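Local coordinates for enoyl-CoA hydratase/isomerase family protein (Ruegeria pomeroyi, PDB 3L3S) that probably acts as a hydro-lyase of the crotonase superfamily in fatty acid metabolism, at residues V164-M167 with T173-A176; A135-P140 with A182-R187; L213-E218 with T236-E241. All coordinates share one frame; numbering follows the deposited sequence.

Contact 1 (V164-M167 with T173-A176); sequences VTEM and TYDA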
ATOM      1  N   VAL B 164      -4.698   5.410   8.083  1.00 24.40           N
ATOM      2  CA  VAL B 164      -4.740   4.842   9.446  1.00 24.00           C
ATOM      3  C   VAL B 164      -4.260   5.831  10.490  1.00 23.28           C
ATOM      4  O   VAL B 164      -4.728   5.810  11.623  1.00 22.70           O
ATOM      5  CB  VAL B 164      -3.815   3.623   9.658  1.00 26.11           C
ATOM      6  CG1 VAL B 164      -4.489   2.613  10.565  1.00 23.50           C
ATOM      7  CG2 VAL B 164      -3.341   3.036   8.375  1.00 28.64           C
ATOM      8  N   THR B 165      -3.275   6.646  10.115  1.00 22.69           N
ATOM      9  CA  THR B 165      -2.722   7.640  11.019  1.00 25.39           C
ATOM     10  C   THR B 165      -3.748   8.729  11.324  1.00 26.06           C
ATOM     11  O   THR B 165      -3.834   9.169  12.463  1.00 25.90           O
ATOM     12  CB  THR B 165      -1.396   8.229  10.488  1.00 25.73           C
ATOM     13  OG1 THR B 165      -0.484   7.153  10.229  1.00 28.32           O
ATOM     14  CG2 THR B 165      -0.742   9.150  11.526  1.00 27.29           C
ATOM     15  N   GLU B 166      -4.581   9.081  10.344  1.00 25.35           N
ATOM     16  CA  GLU B 166      -5.595  10.096  10.573  1.00 26.11           C
ATOM     17  C   GLU B 166      -6.749   9.556  11.413  1.00 26.62           C
ATOM     18  O   GLU B 166      -7.238  10.261  12.287  1.00 27.46           O
ATOM     19  CB  GLU B 166      -6.107  10.726   9.273  1.00 25.93           C
ATOM     20  CG  GLU B 166      -6.721  12.129   9.509  1.00 26.64           C
ATOM     21  CD  GLU B 166      -7.559  12.653   8.352  1.00 27.32           C
ATOM     22  OE1 GLU B 166      -8.392  11.897   7.805  1.00 26.48           O
ATOM     23  OE2 GLU B 166      -7.393  13.840   8.004  1.00 27.65           O
HETATM   24  N   MSE B 167      -7.113   8.286  11.209  1.00 26.49           N
HETATM   25  CA  MSE B 167      -8.200   7.658  11.959  1.00 26.79           C
HETATM   26  C   MSE B 167      -7.848   7.534  13.430  1.00 26.40           C
HETATM   27  O   MSE B 167      -8.615   7.954  14.299  1.00 27.50           O
HETATM   28  CB  MSE B 167      -8.529   6.258  11.434  1.00 25.88           C
HETATM   29  CG  MSE B 167      -9.031   6.173  10.033  1.00 29.57           C
HETATM   30 SE   MSE B 167      -9.785   4.409   9.722  1.00 43.88          SE
HETATM   31  CE  MSE B 167     -11.577   4.733  10.408  1.00 36.34           C
ATOM     32  N   THR B 173     -15.324   9.878  12.689  1.00 28.54           N
ATOM     33  CA  THR B 173     -16.127   8.876  12.006  1.00 29.70           C
ATOM     34  C   THR B 173     -16.071   9.201  10.516  1.00 28.97           C
ATOM     35  O   THR B 173     -16.193  10.363  10.111  1.00 27.79           O
ATOM     36  CB  THR B 173     -17.595   8.824  12.501  1.00 31.82           C
ATOM     37  OG1 THR B 173     -18.214  10.100  12.325  1.00 37.40           O
ATOM     38  CG2 THR B 173     -17.661   8.431  13.968  1.00 32.48           C
ATOM     39  N   TYR B 174     -15.800   8.166   9.727  1.00 28.44           N
ATOM     40  CA  TYR B 174     -15.670   8.265   8.279  1.00 26.08           C
ATOM     41  C   TYR B 174     -16.786   7.492   7.616  1.00 26.02           C
ATOM     42  O   TYR B 174     -17.159   6.425   8.099  1.00 24.37           O
ATOM     43  CB  TYR B 174     -14.321   7.695   7.853  1.00 24.40           C
ATOM     44  CG  TYR B 174     -13.127   8.480   8.358  1.00 23.61           C
ATOM     45  CD1 TYR B 174     -12.547   9.497   7.572  1.00 23.46           C
ATOM     46  CD2 TYR B 174     -12.563   8.209   9.618  1.00 23.15           C
ATOM     47  CE1 TYR B 174     -11.423  10.225   8.025  1.00 21.82           C
ATOM     48  CE2 TYR B 174     -11.443   8.931  10.085  1.00 22.33           C
ATOM     49  CZ  TYR B 174     -10.883   9.933   9.278  1.00 21.85           C
ATOM     50  OH  TYR B 174      -9.801  10.634   9.721  1.00 24.86           O
ATOM     51  N   ASP B 175     -17.282   8.009   6.489  1.00 26.86           N
ATOM     52  CA  ASP B 175     -18.382   7.376   5.752  1.00 28.64           C
ATOM     53  C   ASP B 175     -17.969   6.193   4.863  1.00 28.95           C
ATOM     54  O   ASP B 175     -16.793   5.824   4.823  1.00 32.81           O
ATOM     55  CB  ASP B 175     -19.209   8.432   4.966  1.00 27.75           C
ATOM     56  CG  ASP B 175     -18.390   9.227   3.923  1.00 30.42           C
ATOM     57  OD1 ASP B 175     -17.169   9.018   3.773  1.00 33.10           O
ATOM     58  OD2 ASP B 175     -18.992  10.083   3.236  1.00 30.81           O
ATOM     59  N   ALA B 176     -18.940   5.611   4.161  1.00 27.82           N
ATOM     60  CA  ALA B 176     -18.716   4.480   3.263  1.00 27.45           C
ATOM     61  C   ALA B 176     -17.890   4.829   2.027  1.00 27.58           C
ATOM     62  O   ALA B 176     -17.095   4.008   1.557  1.00 27.62           O
ATOM     63  CB  ALA B 176     -20.044   3.868   2.847  1.00 27.33           C
TER
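Tyr174 reaches from the loop after helix 161-170 back to the side of that helix, where Glu166 and Met167 receive it. From CB outward, each part of the tyrosine meets something different. CB leaves the backbone toward the helix, with CG beside the backbone N. On one flank Tyr174 CD2 meets the methyl CE of Met167 at 3.7 Å, and Tyr174 CE2 next to it lies 3.7 Å from Met167 CG. The selenium of this selenomethionine sits 5.4 Å from the Tyr174 ring centroid, 38° off the normal, a slanting Met-aromatic contact. Met167 can touch the ring at two points because its chain bends at chi3 (85°), which swings CE back toward CD2. On the other flank Tyr174 CE1 passes 3.5 Å from Glu166 OE1, which sits near the ring plane. At the tip, Tyr174 OH donates a hydrogen bond of 2.7 Å to Glu166 OE1. The hydroxyl comes in from above the carboxylate, 44° out of its plane. Glu166 OE2 is hydrogen-bonded to Tyr130 OH of the second subunit, whose Arg187 also forms a weak, long ion pair with it. The ring of Trp178 also meets that of Tyr174. The contact thus ties the turn between helices 161-170 and 176-182 to a side of the fold that faces the next subunit of the trimer. A buried carboxylate with a phenol on one oxygen and a neighbouring subunit's tyrosine and arginine near the other is probably ionised, with one oxygen held within the chain and the other across the subunit interface.

Contact 2 (A135-P140 with A182-R187); sequences ARFCLP and AGLINR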
ATOM      1  N   ALA B 135     -23.058   3.018   6.314  1.00 25.83           N
ATOM      2  CA  ALA B 135     -21.966   2.491   7.127  1.00 26.55           C
ATOM      3  C   ALA B 135     -20.878   3.513   7.461  1.00 26.22           C
ATOM      4  O   ALA B 135     -20.335   4.180   6.571  1.00 27.01           O
ATOM      5  CB  ALA B 135     -21.359   1.254   6.468  1.00 24.53           C
ATOM      6  N   ARG B 136     -20.640   3.681   8.764  1.00 26.43           N
ATOM      7  CA  ARG B 136     -19.627   4.600   9.275  1.00 26.83           C
ATOM      8  C   ARG B 136     -18.512   3.802   9.940  1.00 26.57           C
ATOM      9  O   ARG B 136     -18.710   2.657  10.354  1.00 27.55           O
ATOM     10  CB  ARG B 136     -20.228   5.649  10.206  1.00 29.61           C
ATOM     11  CG  ARG B 136     -21.166   6.643   9.504  1.00 32.66           C
ATOM     12  CD  ARG B 136     -21.862   7.575  10.496  1.00 37.71           C
ATOM     13  NE  ARG B 136     -22.374   6.860  11.673  1.00 41.66           N
ATOM     14  CZ  ARG B 136     -23.647   6.536  11.890  1.00 44.70           C
ATOM     15  NH1 ARG B 136     -24.598   6.856  11.014  1.00 46.76           N
ATOM     16  NH2 ARG B 136     -23.968   5.880  12.997  1.00 46.25           N
ATOM     17  N   PHE B 137     -17.305   4.364   9.914  1.00 24.46           N
ATOM     18  CA  PHE B 137     -16.111   3.690  10.422  1.00 23.74           C
ATOM     19  C   PHE B 137     -15.336   4.582  11.373  1.00 24.10           C
ATOM     20  O   PHE B 137     -15.088   5.753  11.079  1.00 25.44           O
ATOM     21  CB  PHE B 137     -15.228   3.250   9.235  1.00 20.24           C
ATOM     22  CG  PHE B 137     -15.979   2.480   8.176  1.00 19.16           C
ATOM     23  CD1 PHE B 137     -16.128   1.088   8.278  1.00 18.14           C
ATOM     24  CD2 PHE B 137     -16.624   3.153   7.120  1.00 16.29           C
ATOM     25  CE1 PHE B 137     -16.916   0.369   7.340  1.00 18.61           C
ATOM     26  CE2 PHE B 137     -17.417   2.450   6.184  1.00 16.90           C
ATOM     27  CZ  PHE B 137     -17.563   1.063   6.290  1.00 17.91           C
ATOM     28  N   CYS B 138     -14.893   4.006  12.486  1.00 25.12           N
ATOM     29  CA  CYS B 138     -14.194   4.789  13.486  1.00 27.24           C
ATOM     30  C   CYS B 138     -13.187   4.028  14.326  1.00 27.15           C
ATOM     31  O   CYS B 138     -13.239   2.803  14.442  1.00 25.56           O
ATOM     32  CB  CYS B 138     -15.238   5.417  14.423  1.00 28.55           C
ATOM     33  SG  CYS B 138     -14.611   6.578  15.633  1.00 36.27           S
ATOM     34  N   LEU B 139     -12.258   4.810  14.880  1.00 27.88           N
ATOM     35  CA  LEU B 139     -11.217   4.384  15.817  1.00 30.52           C
ATOM     36  C   LEU B 139     -11.257   5.541  16.853  1.00 32.35           C
ATOM     37  O   LEU B 139     -10.450   6.465  16.785  1.00 31.02           O
ATOM     38  CB  LEU B 139      -9.834   4.262  15.146  1.00 29.11           C
ATOM     39  CG  LEU B 139      -9.500   3.105  14.194  1.00 29.35           C
ATOM     40  CD1 LEU B 139      -8.018   3.130  13.840  1.00 30.11           C
ATOM     41  CD2 LEU B 139      -9.864   1.768  14.811  1.00 28.27           C
ATOM     42  N   PRO B 140     -12.182   5.468  17.851  1.00 35.70           N
ATOM     43  CA  PRO B 140     -12.390   6.481  18.899  1.00 36.64           C
ATOM     44  C   PRO B 140     -11.571   6.550  20.193  1.00 38.21           C
ATOM     45  O   PRO B 140     -11.973   7.260  21.116  1.00 39.96           O
ATOM     46  CB  PRO B 140     -13.865   6.288  19.217  1.00 35.53           C
ATOM     47  CG  PRO B 140     -13.972   4.793  19.246  1.00 36.68           C
ATOM     48  CD  PRO B 140     -13.110   4.332  18.072  1.00 35.84           C
ATOM     49  N   ALA B 182     -10.378   4.215   0.253  1.00 23.49           N
ATOM     50  CA  ALA B 182      -9.206   3.881   1.059  1.00 24.59           C
ATOM     51  C   ALA B 182      -8.836   2.396   1.033  1.00 24.90           C
ATOM     52  O   ALA B 182      -7.700   2.034   1.338  1.00 24.02           O
ATOM     53  CB  ALA B 182      -9.409   4.350   2.497  1.00 22.35           C
ATOM     54  N   GLY B 183      -9.803   1.552   0.682  1.00 24.81           N
ATOM     55  CA  GLY B 183      -9.587   0.119   0.642  1.00 25.69           C
ATOM     56  C   GLY B 183      -9.986  -0.572   1.928  1.00 26.00           C
ATOM     57  O   GLY B 183      -9.511  -1.665   2.215  1.00 29.85           O
ATOM     58  N   LEU B 184     -10.852   0.071   2.705  1.00 26.52           N
ATOM     59  CA  LEU B 184     -11.335  -0.473   3.975  1.00 25.92           C
ATOM     60  C   LEU B 184     -12.444  -1.484   3.690  1.00 26.08           C
ATOM     61  O   LEU B 184     -12.595  -2.463   4.418  1.00 26.68           O
ATOM     62  CB  LEU B 184     -11.801   0.670   4.879  1.00 24.08           C
ATOM     63  CG  LEU B 184     -12.119   0.548   6.371  1.00 24.36           C
ATOM     64  CD1 LEU B 184     -10.999  -0.175   7.146  1.00 22.65           C
ATOM     65  CD2 LEU B 184     -12.334   1.949   6.925  1.00 20.70           C
ATOM     66  N   ILE B 185     -13.202  -1.233   2.620  1.00 25.12           N
ATOM     67  CA  ILE B 185     -14.261  -2.129   2.153  1.00 25.32           C
ATOM     68  C   ILE B 185     -14.029  -2.386   0.659  1.00 25.77           C
ATOM     69  O   ILE B 185     -13.285  -1.641   0.016  1.00 24.72           O
ATOM     70  CB  ILE B 185     -15.700  -1.574   2.411  1.00 26.19           C
ATOM     71  CG1 ILE B 185     -15.826  -0.130   1.910  1.00 26.00           C
ATOM     72  CG2 ILE B 185     -16.062  -1.732   3.889  1.00 26.28           C
ATOM     73  CD1 ILE B 185     -17.214   0.463   1.932  1.00 28.27           C
ATOM     74  N   ASN B 186     -14.677  -3.418   0.114  1.00 25.41           N
ATOM     75  CA  ASN B 186     -14.527  -3.794  -1.297  1.00 24.96           C
ATOM     76  C   ASN B 186     -15.492  -3.153  -2.294  1.00 27.25           C
ATOM     77  O   ASN B 186     -15.094  -2.841  -3.425  1.00 27.93           O
ATOM     78  CB  ASN B 186     -14.595  -5.314  -1.455  1.00 24.63           C
ATOM     79  CG  ASN B 186     -13.417  -6.026  -0.813  1.00 24.58           C
ATOM     80  OD1 ASN B 186     -12.409  -6.308  -1.469  1.00 25.89           O
ATOM     81  ND2 ASN B 186     -13.537  -6.322   0.473  1.00 24.14           N
ATOM     82  N   ARG B 187     -16.754  -2.978  -1.890  1.00 27.27           N
ATOM     83  CA  ARG B 187     -17.785  -2.405  -2.753  1.00 26.66           C
ATOM     84  C   ARG B 187     -18.929  -1.854  -1.913  1.00 25.98           C
ATOM     85  O   ARG B 187     -19.211  -2.371  -0.834  1.00 25.66           O
ATOM     86  CB  ARG B 187     -18.305  -3.488  -3.715  1.00 30.67           C
ATOM     87  CG  ARG B 187     -18.983  -2.995  -4.980  1.00 36.96           C
ATOM     88  CD  ARG B 187     -19.258  -4.158  -5.941  1.00 42.96           C
ATOM     89  NE  ARG B 187     -20.017  -3.710  -7.112  1.00 47.97           N
ATOM     90  CZ  ARG B 187     -20.607  -4.510  -7.999  1.00 49.88           C
ATOM     91  NH1 ARG B 187     -20.534  -5.833  -7.882  1.00 51.63           N
ATOM     92  NH2 ARG B 187     -21.318  -3.980  -8.986  1.00 50.59           N
TER
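Phe137, with CG beside the backbone N (chi1 -51°), sends its ring from strand 137-138 to the loop that follows helix 176-182, and Leu184 and Ile185 meet it there. Leu184 carries CG anti to its own backbone N (chi1 -168°), and this together with chi2 (49°) sets the methyl CD2 at the root of the ring; the gamma methyl CG2 of Ile185 lies at the far end. The two residues therefore divide the length of the phenylalanine. Leu184 CD2 touches Phe137 CB and CG, both at 3.9 Å, while the leucine and phenylalanine side chains slide past one another in opposite directions. Ile185 CG2 is 4.0 Å from Phe137 CZ and only slightly farther from CE1, its side chain crossing the phenylalanine at about a right angle. Both methyls approach the ring obliquely.

The loop can turn here because Gly183 ends helix 176-182 in a Schellman motif: its N bonds to Leu180 O, and Leu184 N bonds to Ala179 O. Gly183 is the C-prime residue, with positive phi, where a side chain would be jammed against the preceding carbonyl oxygen. The two residues that follow it are those that pack on the phenylalanine. Leu120 and Met123 of helix 118-124 and Ala115 of strand 114-116 also pack on Phe137, and Ala131 of strand 128-131 lies against Ile185. The contact accordingly joins the edge strand of the small parallel sheet to the linker leading into strand 187-188, at the edge of the main sheet. Its chemistry is wholly apolar: three buried hydrocarbon side chains meet without a hydrogen bond across the segments, so its cohesion probably comes from close fit and exclusion of water.

Contact 3 (L213-E218 with T236-E241); sequences LRRGLE and TPVMVE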
ATOM      1  N   LEU B 213      -8.119 -23.212  -3.785  1.00 26.79           N
ATOM      2  CA  LEU B 213      -8.642 -21.971  -3.205  1.00 26.69           C
ATOM      3  C   LEU B 213      -7.991 -21.703  -1.854  1.00 26.01           C
ATOM      4  O   LEU B 213      -7.524 -20.593  -1.605  1.00 25.62           O
ATOM      5  CB  LEU B 213     -10.163 -22.081  -3.004  1.00 28.64           C
ATOM      6  CG  LEU B 213     -11.174 -20.925  -2.966  1.00 29.15           C
ATOM      7  CD1 LEU B 213     -12.400 -21.419  -2.227  1.00 29.66           C
ATOM      8  CD2 LEU B 213     -10.662 -19.673  -2.301  1.00 28.94           C
ATOM      9  N   ARG B 214      -8.005 -22.713  -0.984  1.00 26.80           N
ATOM     10  CA  ARG B 214      -7.438 -22.606   0.364  1.00 28.56           C
ATOM     11  C   ARG B 214      -5.933 -22.497   0.353  1.00 27.77           C
ATOM     12  O   ARG B 214      -5.369 -21.650   1.046  1.00 26.32           O
ATOM     13  CB  ARG B 214      -7.888 -23.768   1.233  1.00 30.68           C
ATOM     14  CG  ARG B 214      -9.353 -23.674   1.539  1.00 33.75           C
ATOM     15  CD  ARG B 214      -9.927 -24.972   2.002  1.00 37.12           C
ATOM     16  NE  ARG B 214     -11.365 -24.964   1.775  1.00 40.45           N
ATOM     17  CZ  ARG B 214     -12.188 -25.940   2.126  1.00 41.61           C
ATOM     18  NH1 ARG B 214     -11.723 -27.026   2.738  1.00 40.20           N
ATOM     19  NH2 ARG B 214     -13.482 -25.831   1.848  1.00 42.29           N
ATOM     20  N   ARG B 215      -5.305 -23.296  -0.510  1.00 27.11           N
ATOM     21  CA  ARG B 215      -3.854 -23.299  -0.676  1.00 26.55           C
ATOM     22  C   ARG B 215      -3.447 -21.948  -1.295  1.00 23.71           C
ATOM     23  O   ARG B 215      -2.467 -21.342  -0.883  1.00 22.52           O
ATOM     24  CB  ARG B 215      -3.446 -24.459  -1.587  1.00 30.97           C
ATOM     25  CG  ARG B 215      -1.972 -24.813  -1.584  1.00 38.52           C
ATOM     26  CD  ARG B 215      -1.573 -25.709  -0.422  1.00 42.51           C
ATOM     27  NE  ARG B 215      -0.121 -25.868  -0.375  1.00 46.72           N
ATOM     28  CZ  ARG B 215       0.681 -25.236   0.482  1.00 48.36           C
ATOM     29  NH1 ARG B 215       0.180 -24.398   1.384  1.00 48.83           N
ATOM     30  NH2 ARG B 215       1.991 -25.424   0.424  1.00 47.10           N
ATOM     31  N   GLY B 216      -4.285 -21.447  -2.203  1.00 21.29           N
ATOM     32  CA  GLY B 216      -4.043 -20.178  -2.872  1.00 20.21           C
ATOM     33  C   GLY B 216      -4.160 -18.956  -1.978  1.00 21.29           C
ATOM     34  O   GLY B 216      -3.356 -18.026  -2.088  1.00 19.58           O
ATOM     35  N   LEU B 217      -5.145 -18.977  -1.079  1.00 20.76           N
ATOM     36  CA  LEU B 217      -5.371 -17.887  -0.132  1.00 21.43           C
ATOM     37  C   LEU B 217      -4.272 -17.873   0.919  1.00 20.67           C
ATOM     38  O   LEU B 217      -3.758 -16.811   1.265  1.00 20.96           O
ATOM     39  CB  LEU B 217      -6.720 -18.041   0.581  1.00 20.58           C
ATOM     40  CG  LEU B 217      -7.657 -16.828   0.714  1.00 22.52           C
ATOM     41  CD1 LEU B 217      -8.748 -17.199   1.678  1.00 22.50           C
ATOM     42  CD2 LEU B 217      -6.985 -15.531   1.185  1.00 22.02           C
ATOM     43  N   GLU B 218      -3.910 -19.061   1.400  1.00 22.34           N
ATOM     44  CA  GLU B 218      -2.874 -19.226   2.417  1.00 24.23           C
ATOM     45  C   GLU B 218      -1.527 -18.727   1.909  1.00 23.44           C
ATOM     46  O   GLU B 218      -0.855 -17.950   2.591  1.00 25.58           O
ATOM     47  CB  GLU B 218      -2.784 -20.687   2.850  1.00 28.18           C
ATOM     48  CG  GLU B 218      -1.948 -20.936   4.090  1.00 34.17           C
ATOM     49  CD  GLU B 218      -2.271 -22.262   4.741  1.00 39.83           C
ATOM     50  OE1 GLU B 218      -2.219 -23.303   4.045  1.00 41.48           O
ATOM     51  OE2 GLU B 218      -2.600 -22.258   5.948  1.00 43.61           O
ATOM     52  N   THR B 236       5.602 -20.463  -6.552  1.00 17.08           N
ATOM     53  CA  THR B 236       5.755 -21.308  -7.745  1.00 17.82           C
ATOM     54  C   THR B 236       5.358 -22.786  -7.601  1.00 17.73           C
ATOM     55  O   THR B 236       4.608 -23.274  -8.454  1.00 18.46           O
ATOM     56  CB  THR B 236       7.140 -21.105  -8.445  1.00 17.23           C
ATOM     57  OG1 THR B 236       7.319 -19.717  -8.726  1.00 19.22           O
ATOM     58  CG2 THR B 236       7.236 -21.891  -9.736  1.00 17.68           C
ATOM     59  N   PRO B 237       5.825 -23.511  -6.542  1.00 17.42           N
ATOM     60  CA  PRO B 237       5.411 -24.921  -6.432  1.00 18.93           C
ATOM     61  C   PRO B 237       3.914 -25.029  -6.125  1.00 21.29           C
ATOM     62  O   PRO B 237       3.250 -25.986  -6.544  1.00 22.75           O
ATOM     63  CB  PRO B 237       6.251 -25.439  -5.266  1.00 16.23           C
ATOM     64  CG  PRO B 237       7.461 -24.625  -5.342  1.00 15.90           C
ATOM     65  CD  PRO B 237       6.898 -23.251  -5.561  1.00 16.39           C
ATOM     66  N   VAL B 238       3.376 -23.990  -5.478  1.00 22.66           N
ATOM     67  CA  VAL B 238       1.951 -23.934  -5.144  1.00 22.04           C
ATOM     68  C   VAL B 238       1.130 -23.784  -6.436  1.00 23.55           C
ATOM     69  O   VAL B 238       0.047 -24.369  -6.548  1.00 24.53           O
ATOM     70  CB  VAL B 238       1.654 -22.807  -4.112  1.00 20.89           C
ATOM     71  CG1 VAL B 238       0.172 -22.673  -3.841  1.00 21.56           C
ATOM     72  CG2 VAL B 238       2.362 -23.095  -2.802  1.00 20.01           C
HETATM   73  N   MSE B 239       1.708 -23.099  -7.432  1.00 24.85           N
HETATM   74  CA  MSE B 239       1.068 -22.885  -8.741  1.00 25.71           C
HETATM   75  C   MSE B 239       1.049 -24.186  -9.552  1.00 25.69           C
HETATM   76  O   MSE B 239       0.080 -24.466 -10.257  1.00 25.23           O
HETATM   77  CB  MSE B 239       1.779 -21.776  -9.519  1.00 29.60           C
HETATM   78  CG  MSE B 239       1.117 -21.367 -10.827  1.00 34.46           C
HETATM   79 SE   MSE B 239      -0.712 -20.675 -10.652  1.00 46.02          SE
HETATM   80  CE  MSE B 239      -0.858 -19.908 -12.445  1.00 42.50           C
ATOM     81  N   VAL B 240       2.117 -24.977  -9.417  1.00 25.97           N
ATOM     82  CA  VAL B 240       2.261 -26.283 -10.086  1.00 24.84           C
ATOM     83  C   VAL B 240       1.176 -27.223  -9.552  1.00 25.00           C
ATOM     84  O   VAL B 240       0.440 -27.813 -10.324  1.00 24.47           O
ATOM     85  CB  VAL B 240       3.684 -26.876  -9.839  1.00 23.22           C
ATOM     86  CG1 VAL B 240       3.795 -28.335 -10.297  1.00 21.39           C
ATOM     87  CG2 VAL B 240       4.720 -26.023 -10.538  1.00 23.27           C
ATOM     88  N   GLU B 241       1.019 -27.239  -8.228  1.00 27.91           N
ATOM     89  CA  GLU B 241       0.028 -28.052  -7.528  1.00 30.24           C
ATOM     90  C   GLU B 241      -1.416 -27.761  -7.986  1.00 29.22           C
ATOM     91  O   GLU B 241      -2.219 -28.684  -8.068  1.00 30.02           O
ATOM     92  CB  GLU B 241       0.185 -27.834  -6.020  1.00 33.56           C
ATOM     93  CG  GLU B 241      -0.725 -28.661  -5.122  1.00 41.10           C
ATOM     94  CD  GLU B 241      -1.267 -27.844  -3.958  1.00 46.77           C
ATOM     95  OE1 GLU B 241      -0.676 -27.931  -2.853  1.00 49.17           O
ATOM     96  OE2 GLU B 241      -2.269 -27.105  -4.159  1.00 47.21           O
TER
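The Arg215 guanidinium has Val238 CG2 over one face, 3.9 Å above the plane and offset toward the rim, while Glu241 OE1 lies at its edge, in the plane. A weak hydrogen bond runs from Arg215 NE to Glu241 OE1, 3.3 Å long and bent to 132°, as part of a salt bridge; the carboxylate is turned 38° from the guanidinium. A bend at chi2 (82°) lets the arginine's aliphatic part serve as well: Arg215 CG touches Val238 CG1 at 3.8 Å and lies 3.5 Å from Glu241 OE2. Helices 210-223 and 228-244, which carry these residues, belong to the C-terminal helical region of the crotonase fold, and their facing surfaces are joined here by one apolar contact and one ionic pair. With an alanine here, Glu241 would probably lose its cationic mate and Val238 the arm that covers it. Glu218, one turn along from the arginine, adds a long ion pair, its OE1 3.7 Å from Arg215 NH1, which completes a three-residue network. Elsewhere on helix 228-244, Thr236, Met239 and Val240 pack on the third subunit.

How the contacts relate
Contacts 1 and 2 form one continuous piece of packing, their centres 7 Å apart, with contact 1 nested in the chain loop that contact 2 closes. Phe137 and Tyr174 join them: Tyr174 O lies 2.8 Å from Phe137 N, a probable hydrogen bond. Met167 CE packs 3.7 Å from Phe137 O. Contact 3 comes later in the chain and stands apart, its centre about 34 Å from that of contact 1 and 30 Å from that of contact 2. All three lie beside neighbouring subunits of the trimer: 182-187 and 236-241 both touch the third. Asn186 of contact 2 packs on Glu166 of the third subunit, the counterpart of Glu166 of contact 1 packing on Asn186 of the second.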